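Local coordinates for peptide-binding protein (Photobacterium damsela subsp. piscicida, PDB 6SQX), which is a secreted NlpC/P60 endopeptidase that cleaves the peptidoglycan of potentially competing bacteria, probably through a cysteine-peptidase mechanism, at residues K227-V232 and I258-K263; L266-K271 and L280-K285; T233-K238 and K288-P293; G143-N148 and T183-M188. One frame throughout, in Å; residues are numbered along the deposited sequence.

Contact 1: residues K227-V232 and I258-K263; sequences KRYRLV and ILPEHK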
# COMPACT_ATOMS: atom_id res chain seq x y z
N LYS A 227 24.02 6.25 -2.46
CA LYS A 227 24.35 5.65 -1.17
C LYS A 227 25.21 6.52 -0.28
O LYS A 227 25.36 6.21 0.90
CB LYS A 227 25.06 4.31 -1.39
CG LYS A 227 24.17 3.26 -2.02
CD LYS A 227 24.94 1.95 -2.24
CE LYS A 227 25.64 1.49 -0.96
NZ LYS A 227 25.93 0.02 -0.90
N ARG A 228 25.78 7.60 -0.80
CA ARG A 228 26.60 8.47 0.03
C ARG A 228 25.80 9.59 0.67
O ARG A 228 26.33 10.25 1.58
CB ARG A 228 27.77 9.05 -0.76
CG ARG A 228 28.77 7.99 -1.21
CD ARG A 228 29.88 8.57 -2.05
NE ARG A 228 30.75 7.51 -2.57
CZ ARG A 228 31.71 7.68 -3.46
NH1 ARG A 228 32.43 6.64 -3.87
NH2 ARG A 228 31.96 8.89 -3.96
N TYR A 229 24.56 9.82 0.22
CA TYR A 229 23.79 10.95 0.73
C TYR A 229 23.08 10.57 2.01
O TYR A 229 22.64 9.43 2.19
CB TYR A 229 22.71 11.38 -0.27
CG TYR A 229 23.20 12.21 -1.43
CD1 TYR A 229 23.50 13.56 -1.26
CD2 TYR A 229 23.35 11.66 -2.70
CE1 TYR A 229 23.93 14.33 -2.34
CE2 TYR A 229 23.77 12.41 -3.75
CZ TYR A 229 24.06 13.74 -3.58
OH TYR A 229 24.50 14.47 -4.66
N ARG A 230 22.89 11.57 2.87
CA ARG A 230 21.83 11.50 3.86
C ARG A 230 20.49 11.44 3.12
O ARG A 230 20.31 12.10 2.10
CB ARG A 230 21.90 12.77 4.69
CG ARG A 230 20.92 12.91 5.77
CD ARG A 230 21.43 14.05 6.73
NE ARG A 230 21.72 15.30 6.00
CZ ARG A 230 22.92 15.83 5.75
NH1 ARG A 230 22.99 16.94 5.02
NH2 ARG A 230 24.04 15.32 6.24
N LEU A 231 19.57 10.63 3.62
CA LEU A 231 18.24 10.51 3.05
C LEU A 231 17.20 11.13 3.98
O LEU A 231 17.35 11.11 5.22
CB LEU A 231 17.89 9.03 2.82
CG LEU A 231 18.80 8.31 1.83
CD1 LEU A 231 18.46 6.81 1.81
CD2 LEU A 231 18.67 8.89 0.41
N VAL A 232 16.15 11.70 3.37
CA VAL A 232 15.08 12.32 4.13
C VAL A 232 13.75 11.77 3.64
O VAL A 232 13.64 11.17 2.56
CB VAL A 232 15.08 13.87 4.04
CG1 VAL A 232 16.31 14.47 4.70
CG2 VAL A 232 14.91 14.34 2.58
N ILE A 258 11.62 8.64 -0.19
CA ILE A 258 12.91 8.57 0.46
C ILE A 258 13.90 9.17 -0.53
O ILE A 258 14.12 8.63 -1.62
CB ILE A 258 13.27 7.13 0.85
CG1 ILE A 258 12.24 6.56 1.84
CG2 ILE A 258 14.68 7.03 1.45
CD1 ILE A 258 12.35 5.00 1.96
N LEU A 259 14.46 10.34 -0.19
CA LEU A 259 15.20 11.10 -1.18
C LEU A 259 16.46 11.69 -0.57
O LEU A 259 16.52 11.93 0.64
CB LEU A 259 14.34 12.26 -1.71
CG LEU A 259 13.09 11.82 -2.51
CD1 LEU A 259 12.10 13.00 -2.64
CD2 LEU A 259 13.52 11.31 -3.91
N PRO A 260 17.49 11.92 -1.39
CA PRO A 260 18.72 12.55 -0.89
C PRO A 260 18.50 13.99 -0.43
O PRO A 260 17.61 14.70 -0.91
CB PRO A 260 19.66 12.53 -2.11
CG PRO A 260 19.13 11.44 -3.00
CD PRO A 260 17.61 11.52 -2.81
N GLU A 261 19.39 14.43 0.46
CA GLU A 261 19.38 15.81 0.92
C GLU A 261 20.82 16.24 1.17
O GLU A 261 21.64 15.47 1.70
CB GLU A 261 18.54 15.89 2.22
CG GLU A 261 18.69 17.17 3.04
CD GLU A 261 19.81 17.08 4.08
OE1 GLU A 261 20.72 17.94 4.06
OE2 GLU A 261 19.78 16.15 4.94
N HIS A 262 21.15 17.45 0.76
CA HIS A 262 22.48 18.00 0.94
C HIS A 262 22.34 19.46 1.36
O HIS A 262 21.62 20.22 0.71
CB HIS A 262 23.25 17.87 -0.38
CG HIS A 262 24.62 18.48 -0.33
ND1 HIS A 262 25.69 17.84 0.24
CD2 HIS A 262 25.09 19.67 -0.77
CE1 HIS A 262 26.77 18.60 0.15
NE2 HIS A 262 26.43 19.72 -0.46
N LYS A 263 22.99 19.83 2.48
CA LYS A 263 22.92 21.20 2.99
C LYS A 263 21.49 21.67 3.18
O LYS A 263 21.18 22.87 3.06
CB LYS A 263 23.77 22.19 2.18
CG LYS A 263 25.27 21.88 2.30
CD LYS A 263 26.12 22.80 1.41
CE LYS A 263 27.60 22.41 1.44
NZ LYS A 263 28.42 23.11 0.40
O HOH W 1 23.93 14.28 2.29
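Strands 230-234 and 259-262 run antiparallel, and the grip between them is tightest around V232 and L259, whose backbones exchange two nearly straight hydrogen bonds; V232 N reaches L259 O at 2.8 Å. Next to this pair, the CG1 branch of V232 lies 3.6 Å from E261 CB and crosses the glutamate chain at about a right angle. The side chains of L231 and P260 diverge, and L231 CD1 rests on I258 CG2 at 3.8 Å. Toward the surface, P260 puts its CB over one face of the Y229 ring, 4.0 Å from the centroid, a CH-pi contact. The exposed R230 is held by a two-nitrogen salt bridge to E261. Its chain bends at chi3 (54°), so that the carboxylate is met side-on. R230 NE takes the syn lone pair of E261 OE2 at a very short 2.4 Å, whereas R230 NH1 approaches E261 OE1 from above the carboxylate plane at 2.7 Å. A water bridges R230 N and E261 O on this looser side. E261 OE1 also accepts from G264 N, and Y229 OH pairs with K267 NZ. In this five-stranded antiparallel sheet, strand 265-271 flanks 259-262, strand 289-291 borders 230-234, and I258 packs against F60 and Y64 of helix 50-64.

Contact 2: residues L266-K271 and L280-K285; sequences LKIPVK and LTVNSK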
# COMPACT_ATOMS: atom_id res chain seq x y z
N LEU A 266 16.51 19.25 -0.52
CA LEU A 266 16.11 18.00 -1.14
C LEU A 266 16.70 17.88 -2.55
O LEU A 266 16.81 18.86 -3.28
CB LEU A 266 14.58 18.05 -1.24
CG LEU A 266 13.83 16.82 -1.68
CD1 LEU A 266 13.97 15.79 -0.58
CD2 LEU A 266 12.37 17.21 -1.88
N LYS A 267 17.02 16.64 -2.95
CA LYS A 267 17.33 16.37 -4.35
C LYS A 267 16.32 15.36 -4.89
O LYS A 267 15.89 14.44 -4.18
CB LYS A 267 18.76 15.87 -4.55
CG LYS A 267 19.84 16.87 -4.09
CD LYS A 267 21.23 16.44 -4.59
CE LYS A 267 22.25 17.55 -4.47
NZ LYS A 267 23.47 17.17 -5.22
N ILE A 268 15.87 15.58 -6.12
CA ILE A 268 14.91 14.65 -6.72
C ILE A 268 15.49 14.15 -8.03
O ILE A 268 16.16 14.91 -8.75
CB ILE A 268 13.53 15.29 -6.96
CG1 ILE A 268 13.66 16.54 -7.84
CG2 ILE A 268 12.82 15.60 -5.66
CD1 ILE A 268 12.31 17.12 -8.33
N PRO A 269 15.26 12.89 -8.38
CA PRO A 269 15.75 12.37 -9.66
C PRO A 269 14.83 12.87 -10.76
O PRO A 269 13.60 12.87 -10.62
CB PRO A 269 15.60 10.85 -9.52
CG PRO A 269 14.41 10.70 -8.55
CD PRO A 269 14.60 11.85 -7.56
N VAL A 270 15.44 13.32 -11.85
CA VAL A 270 14.69 13.74 -13.02
C VAL A 270 15.27 13.04 -14.24
O VAL A 270 16.43 12.61 -14.25
CB VAL A 270 14.67 15.28 -13.18
CG1 VAL A 270 13.94 15.94 -11.99
CG2 VAL A 270 16.10 15.81 -13.35
N LYS A 271 14.43 12.88 -15.27
CA LYS A 271 14.85 12.17 -16.47
C LYS A 271 15.59 13.12 -17.41
O LYS A 271 15.03 14.15 -17.83
CB LYS A 271 13.63 11.55 -17.16
CG LYS A 271 13.93 10.55 -18.26
CD LYS A 271 12.66 9.84 -18.63
CE LYS A 271 12.92 8.63 -19.50
NZ LYS A 271 11.65 7.86 -19.65
N LEU A 280 18.33 16.60 -9.21
CA LEU A 280 18.09 18.03 -9.26
C LEU A 280 17.89 18.56 -7.85
O LEU A 280 17.06 18.03 -7.11
CB LEU A 280 16.82 18.30 -10.06
CG LEU A 280 16.26 19.73 -10.04
CD1 LEU A 280 17.22 20.63 -10.82
CD2 LEU A 280 14.83 19.78 -10.61
N THR A 281 18.62 19.62 -7.48
CA THR A 281 18.43 20.24 -6.18
C THR A 281 17.17 21.12 -6.18
O THR A 281 16.98 21.95 -7.08
CB THR A 281 19.64 21.10 -5.84
OG1 THR A 281 20.78 20.27 -5.71
CG2 THR A 281 19.43 21.82 -4.51
N VAL A 282 16.33 20.95 -5.16
CA VAL A 282 15.09 21.69 -5.01
C VAL A 282 15.26 22.78 -3.96
O VAL A 282 15.84 22.53 -2.90
CB VAL A 282 13.96 20.72 -4.59
CG1 VAL A 282 12.62 21.43 -4.48
CG2 VAL A 282 13.87 19.54 -5.56
N ASN A 283 14.77 23.98 -4.23
CA ASN A 283 14.72 25.00 -3.17
C ASN A 283 13.79 24.52 -2.06
O ASN A 283 12.59 24.33 -2.28
CB ASN A 283 14.26 26.33 -3.74
CG ASN A 283 15.38 27.07 -4.49
OD1 ASN A 283 16.55 27.02 -4.09
ND2 ASN A 283 15.02 27.73 -5.59
N SER A 284 14.33 24.28 -0.87
CA SER A 284 13.63 23.52 0.16
C SER A 284 13.21 24.34 1.37
O SER A 284 12.79 23.76 2.38
CB SER A 284 14.48 22.32 0.59
OG SER A 284 14.77 21.50 -0.54
N LYS A 285 13.32 25.68 1.31
CA LYS A 285 13.06 26.50 2.48
C LYS A 285 11.72 26.17 3.15
O LYS A 285 11.63 26.09 4.39
CB LYS A 285 13.17 27.99 2.14
CG LYS A 285 12.12 28.51 1.15
CD LYS A 285 12.50 28.23 -0.30
CE LYS A 285 11.35 28.54 -1.25
NZ LYS A 285 11.70 28.27 -2.68
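Backbone bonds make the first shell of this antiparallel hairpin between strands 265-271 and 277-281. I268 and L280 form a hydrogen-bonded pair, I268 N giving to L280 O at 2.9 Å and L280 N returning to I268 O. Two residues along, past the non-hydrogen-bonded pair K267/T281, V282 N points nearly down the C=O axis of L266, and the bond is almost straight (171°). Side chains fill in around these bonds. I268 CG1, in the crowded position between backbone N and carbonyl carbon (chi1 57°), meets V282 CG2 at 3.8 Å, the two chains crossing at about a right angle, while V270 CG1 reaches L280 CD2 at 4.2 Å. On the other face the extended K267 chain passes T281, bringing K267 CE to 3.3 Å from T281 OG1; its NZ goes on to the hydroxyl of Y229. Farther along the chain, S284 OG accepts from L266 N at 2.8 Å and donates to V282 O at 2.8 Å, from above that carbonyl plane. L259 of the adjoining strand backs L266 and I268, and P242 touches V282. A single buried hydroxyl therefore serves both segments, accepting from one and donating to the other, so one side chain links L266 N and V282 O, next to the V282 N to L266 O bond.

Contact 3: residues T233-K238 and K288-P293; sequences TPTVRK and KFTTWP
An antiparallel pairing of strands 230-234 and 289-291 closes one border of a five-stranded sheet, and T233, K288 and T235 bury the most surface in it. T233 and T290 form a hydrogen-bonded pair, each N giving to the other's O at 2.9 Å in the carbonyl plane. The T233 side chain leans on W292: T233 CB stands 3.7 Å from W292 CD1, and the CG2 methyl meets the indole at its edge. With OG1 anti to the backbone N (chi1 -166°), the hydroxyl instead pairs with S257 O, while the indole NE1 bonds to S333 O and P293 CG sits over the ring centre. T235 lies just past the strand. Its N gives a hydrogen bond to K288 O at 3.0 Å from above the carbonyl plane, and its CG2 meets T290 CG2 at 3.7 Å, the two side chains crossing at about a right angle. K288, an exposed residue, bends at chi2 (115°) and runs obliquely to V236, CD lying 3.9 Å from V236 CG2. The K288 backbone N is held by Q239 OE1, and strand 252-254 backs P234 through L253. At the tip of the lysine, K288 NZ gives a hydrogen bond to a water oxygen at 2.8 Å, which in turn donates to K238 O.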
# COMPACT_ATOMS: atom_id res chain seq x y z
N THR A 233 12.71 12.03 4.42
CA THR A 233 11.38 11.55 4.10
C THR A 233 10.39 12.62 4.55
O THR A 233 10.64 13.31 5.55
CB THR A 233 11.12 10.17 4.76
OG1 THR A 233 9.96 9.54 4.19
CG2 THR A 233 11.03 10.27 6.30
N PRO A 234 9.29 12.81 3.83
CA PRO A 234 8.39 13.92 4.19
C PRO A 234 7.69 13.66 5.51
O PRO A 234 7.40 12.52 5.87
CB PRO A 234 7.36 13.94 3.06
CG PRO A 234 8.11 13.32 1.82
CD PRO A 234 8.95 12.21 2.51
N THR A 235 7.32 14.75 6.18
CA THR A 235 6.62 14.64 7.46
C THR A 235 5.13 14.95 7.36
O THR A 235 4.45 14.91 8.40
CB THR A 235 7.28 15.52 8.52
OG1 THR A 235 7.31 16.85 8.03
CG2 THR A 235 8.72 15.05 8.76
N VAL A 236 4.61 15.26 6.16
CA VAL A 236 3.18 15.44 5.91
C VAL A 236 2.82 14.65 4.66
O VAL A 236 3.70 14.23 3.89
CB VAL A 236 2.80 16.94 5.72
CG1 VAL A 236 3.11 17.77 7.00
CG2 VAL A 236 3.49 17.54 4.48
N ARG A 237 1.52 14.42 4.45
CA ARG A 237 1.11 13.49 3.39
C ARG A 237 1.46 14.05 2.01
O ARG A 237 2.05 13.35 1.18
CB ARG A 237 -0.36 13.09 3.49
CG ARG A 237 -0.73 12.04 2.41
CD ARG A 237 -2.03 11.32 2.66
NE ARG A 237 -3.24 12.13 2.52
CZ ARG A 237 -4.06 12.11 1.46
NH1 ARG A 237 -5.19 12.83 1.48
NH2 ARG A 237 -3.79 11.41 0.37
N LYS A 238 1.06 15.28 1.71
CA LYS A 238 1.30 15.89 0.41
C LYS A 238 1.83 17.30 0.59
O LYS A 238 1.37 18.02 1.47
CB LYS A 238 0.02 16.03 -0.41
CG LYS A 238 -0.56 14.65 -0.89
CD LYS A 238 -1.87 14.87 -1.55
CE LYS A 238 -2.56 13.58 -1.91
NZ LYS A 238 -2.06 13.03 -3.22
N LYS A 288 8.68 20.23 4.21
CA LYS A 288 8.50 19.54 5.50
C LYS A 288 9.02 18.10 5.35
O LYS A 288 8.36 17.23 4.75
CB LYS A 288 7.04 19.54 5.94
CG LYS A 288 6.39 20.95 6.04
CD LYS A 288 5.27 20.99 4.95
CE LYS A 288 4.29 22.17 4.98
NZ LYS A 288 3.36 22.11 3.77
N PHE A 289 10.21 17.86 5.90
CA PHE A 289 10.82 16.54 5.82
C PHE A 289 11.76 16.38 7.00
O PHE A 289 12.07 17.34 7.71
CB PHE A 289 11.53 16.26 4.47
CG PHE A 289 12.61 17.26 4.09
CD1 PHE A 289 13.86 17.23 4.69
CD2 PHE A 289 12.37 18.19 3.08
CE1 PHE A 289 14.87 18.15 4.32
CE2 PHE A 289 13.35 19.11 2.70
CZ PHE A 289 14.61 19.08 3.30
N THR A 290 12.22 15.14 7.19
CA THR A 290 13.11 14.83 8.29
C THR A 290 14.05 13.70 7.88
O THR A 290 13.75 12.93 6.97
CB THR A 290 12.33 14.47 9.57
OG1 THR A 290 13.19 14.57 10.72
CG2 THR A 290 11.81 13.07 9.48
N THR A 291 15.19 13.59 8.57
CA THR A 291 16.13 12.53 8.24
C THR A 291 15.46 11.17 8.37
O THR A 291 14.75 10.88 9.34
CB THR A 291 17.36 12.60 9.16
OG1 THR A 291 18.04 13.85 8.97
CG2 THR A 291 18.33 11.44 8.87
N TRP A 292 15.69 10.32 7.37
CA TRP A 292 15.11 8.99 7.30
C TRP A 292 16.16 7.97 7.74
O TRP A 292 17.35 8.15 7.46
CB TRP A 292 14.70 8.72 5.85
CG TRP A 292 14.11 7.36 5.65
CD1 TRP A 292 12.79 7.03 5.71
CD2 TRP A 292 14.82 6.16 5.33
NE1 TRP A 292 12.64 5.67 5.50
CE2 TRP A 292 13.88 5.13 5.27
CE3 TRP A 292 16.18 5.87 5.14
CZ2 TRP A 292 14.23 3.81 4.96
CZ3 TRP A 292 16.54 4.55 4.89
CH2 TRP A 292 15.57 3.54 4.79
N PRO A 293 15.79 6.88 8.45
CA PRO A 293 14.42 6.60 8.92
C PRO A 293 14.01 7.48 10.08
O PRO A 293 14.83 7.85 10.93
CB PRO A 293 14.50 5.16 9.42
CG PRO A 293 15.76 4.60 8.83
CD PRO A 293 16.70 5.74 8.74
O HOH W 2 1.31 20.37 2.87

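Contact 4: residues G143-N148 and T183-M188; sequences GIVVNN and TGTPIM. With EDO (1,2-ethanediol), chain N.
G143, in strand 142-145, pairs with I187 of strand 186-192, and the two backbones exchange hydrogen bonds: G143 N to I187 O at 2.9 Å, and I187 N to G143 O at 3.0 Å, each donor lying above the acceptor's carbonyl plane. Having no side chain, G143 lets I187 lie close over the backbone. I187 CG1, in the crowded position between N and carbonyl carbon (chi1 58°), comes to 3.4 Å from G143 C. I144 turns to the other face, where its CG1 passes 3.6 Å from G184 O and its chain packs on F222 and W226 of helix 220-226. V145 N then donates to T185 O, while V145 O receives G184 N at 2.8 Å in a nearly straight bond (177°). The positive phi of G184 (102°) is one at which a side chain would jam against the preceding carbonyl, so glycine suits this turn. V145 CG2 lies alongside T185 CB at 3.8 Å, the two chains pointing the same way, and also touches I187 CG2. V146 and N147 point away from T183-M188; V146 packs on P269, and N147 OD1 is hydrogen-bonded to K251 NZ. At the end, N148 swings its amide back across T183: N148 OD1 accepts T183 N at 3.0 Å, in the carbonyl plane, so a side chain continues the pairing beyond the strand. ND2 gives hydrogen bonds to I252 O and to O1 of an ethanediol that probably comes from the crystallisation liquor. Antiparallel pairing of this kind, with 186-192 at the centre of a five-stranded sheet, is consistent with the small beta fold of a bacterial SH3 domain.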
# COMPACT_ATOMS: atom_id res chain seq x y z
N GLY A 143 16.73 1.16 -12.50
CA GLY A 143 16.10 2.44 -12.71
C GLY A 143 15.50 3.06 -11.46
O GLY A 143 15.70 2.57 -10.34
N ILE A 144 14.77 4.15 -11.66
CA ILE A 144 14.17 4.90 -10.56
C ILE A 144 12.89 5.56 -11.05
O ILE A 144 12.78 5.95 -12.21
CB ILE A 144 15.22 5.89 -9.98
CG1 ILE A 144 14.82 6.36 -8.57
CG2 ILE A 144 15.46 7.09 -10.90
CD1 ILE A 144 15.97 7.01 -7.83
N VAL A 145 11.93 5.71 -10.13
CA VAL A 145 10.71 6.47 -10.42
C VAL A 145 11.02 7.96 -10.34
O VAL A 145 11.59 8.42 -9.34
CB VAL A 145 9.58 6.07 -9.43
CG1 VAL A 145 8.32 6.93 -9.67
CG2 VAL A 145 9.25 4.58 -9.59
N VAL A 146 10.67 8.70 -11.40
CA VAL A 146 10.86 10.15 -11.42
C VAL A 146 9.57 10.94 -11.23
O VAL A 146 9.64 12.11 -10.85
CB VAL A 146 11.66 10.65 -12.66
CG1 VAL A 146 13.06 10.02 -12.68
CG2 VAL A 146 10.91 10.42 -13.99
N ASN A 147 8.41 10.37 -11.51
CA ASN A 147 7.14 11.00 -11.17
C ASN A 147 6.27 9.98 -10.44
O ASN A 147 6.27 8.80 -10.80
CB ASN A 147 6.40 11.48 -12.42
CG ASN A 147 7.03 12.70 -13.05
OD1 ASN A 147 7.29 13.70 -12.36
ND2 ASN A 147 7.26 12.65 -14.36
N ASN A 148 5.55 10.42 -9.40
CA ASN A 148 4.68 9.48 -8.68
C ASN A 148 3.83 8.75 -9.71
O ASN A 148 3.28 9.37 -10.63
CB ASN A 148 3.78 10.24 -7.71
CG ASN A 148 4.57 11.07 -6.72
OD1 ASN A 148 5.53 10.62 -6.10
ND2 ASN A 148 4.15 12.34 -6.56
N THR A 183 8.05 9.04 -6.31
CA THR A 183 9.32 9.51 -6.86
C THR A 183 10.45 9.07 -5.94
O THR A 183 10.37 9.22 -4.72
CB THR A 183 9.26 11.05 -6.89
OG1 THR A 183 8.24 11.45 -7.80
CG2 THR A 183 10.62 11.64 -7.33
N GLY A 184 11.52 8.54 -6.54
CA GLY A 184 12.67 8.06 -5.79
C GLY A 184 12.73 6.54 -5.64
O GLY A 184 13.77 6.04 -5.17
N THR A 185 11.65 5.82 -5.98
CA THR A 185 11.61 4.37 -5.71
C THR A 185 12.60 3.63 -6.62
O THR A 185 12.50 3.77 -7.84
CB THR A 185 10.21 3.81 -5.95
OG1 THR A 185 9.25 4.48 -5.11
CG2 THR A 185 10.17 2.34 -5.59
N PRO A 186 13.52 2.83 -6.07
CA PRO A 186 14.38 1.98 -6.91
C PRO A 186 13.56 0.90 -7.61
O PRO A 186 12.74 0.21 -6.99
CB PRO A 186 15.36 1.35 -5.90
CG PRO A 186 15.37 2.27 -4.72
CD PRO A 186 13.89 2.71 -4.64
N ILE A 187 13.77 0.76 -8.92
CA ILE A 187 13.00 -0.18 -9.73
C ILE A 187 13.93 -0.88 -10.72
O ILE A 187 15.10 -0.55 -10.86
CB ILE A 187 11.83 0.49 -10.49
CG1 ILE A 187 12.41 1.60 -11.40
CG2 ILE A 187 10.80 1.04 -9.49
CD1 ILE A 187 11.42 2.29 -12.27
N MET A 188 13.37 -1.85 -11.42
CA MET A 188 14.01 -2.42 -12.58
C MET A 188 13.07 -2.26 -13.76
O MET A 188 11.86 -2.49 -13.62
CB MET A 188 14.23 -3.91 -12.35
CG MET A 188 14.90 -4.63 -13.53
SD MET A 188 15.37 -6.35 -13.23
CE MET A 188 16.81 -6.11 -12.15
C1 EDO N . 0.52 13.22 -8.18
O1 EDO N . 1.92 13.24 -8.45
C2 EDO N . 0.31 12.52 -6.84
O2 EDO N . 0.67 13.36 -5.76

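Contacts 1, 2 and 3 belong to one antiparallel five-stranded sheet, ordered 277-281, 265-271, 259-262, 230-234, 289-291, with centres 11 to 14 Å apart. Contacts 1 and 3 share strand 230-234 and their segments alternate along the chain, whereas contact 2 is nested within the loop that contact 3 closes. Contact 4 comes first in sequence, in a second such sheet, ordered 206-211, 198-203, 186-192, 142-145, 215-217, the same chain succession. Its centre is about 15 Å from that of contact 1 and 14 Å from that of contact 2. The sheets adjoin through van der Waals packing of L259 and P269 against side chains and backbone, so two similarly ordered sheets pack side by side, although contacts 3 and 4 do not touch.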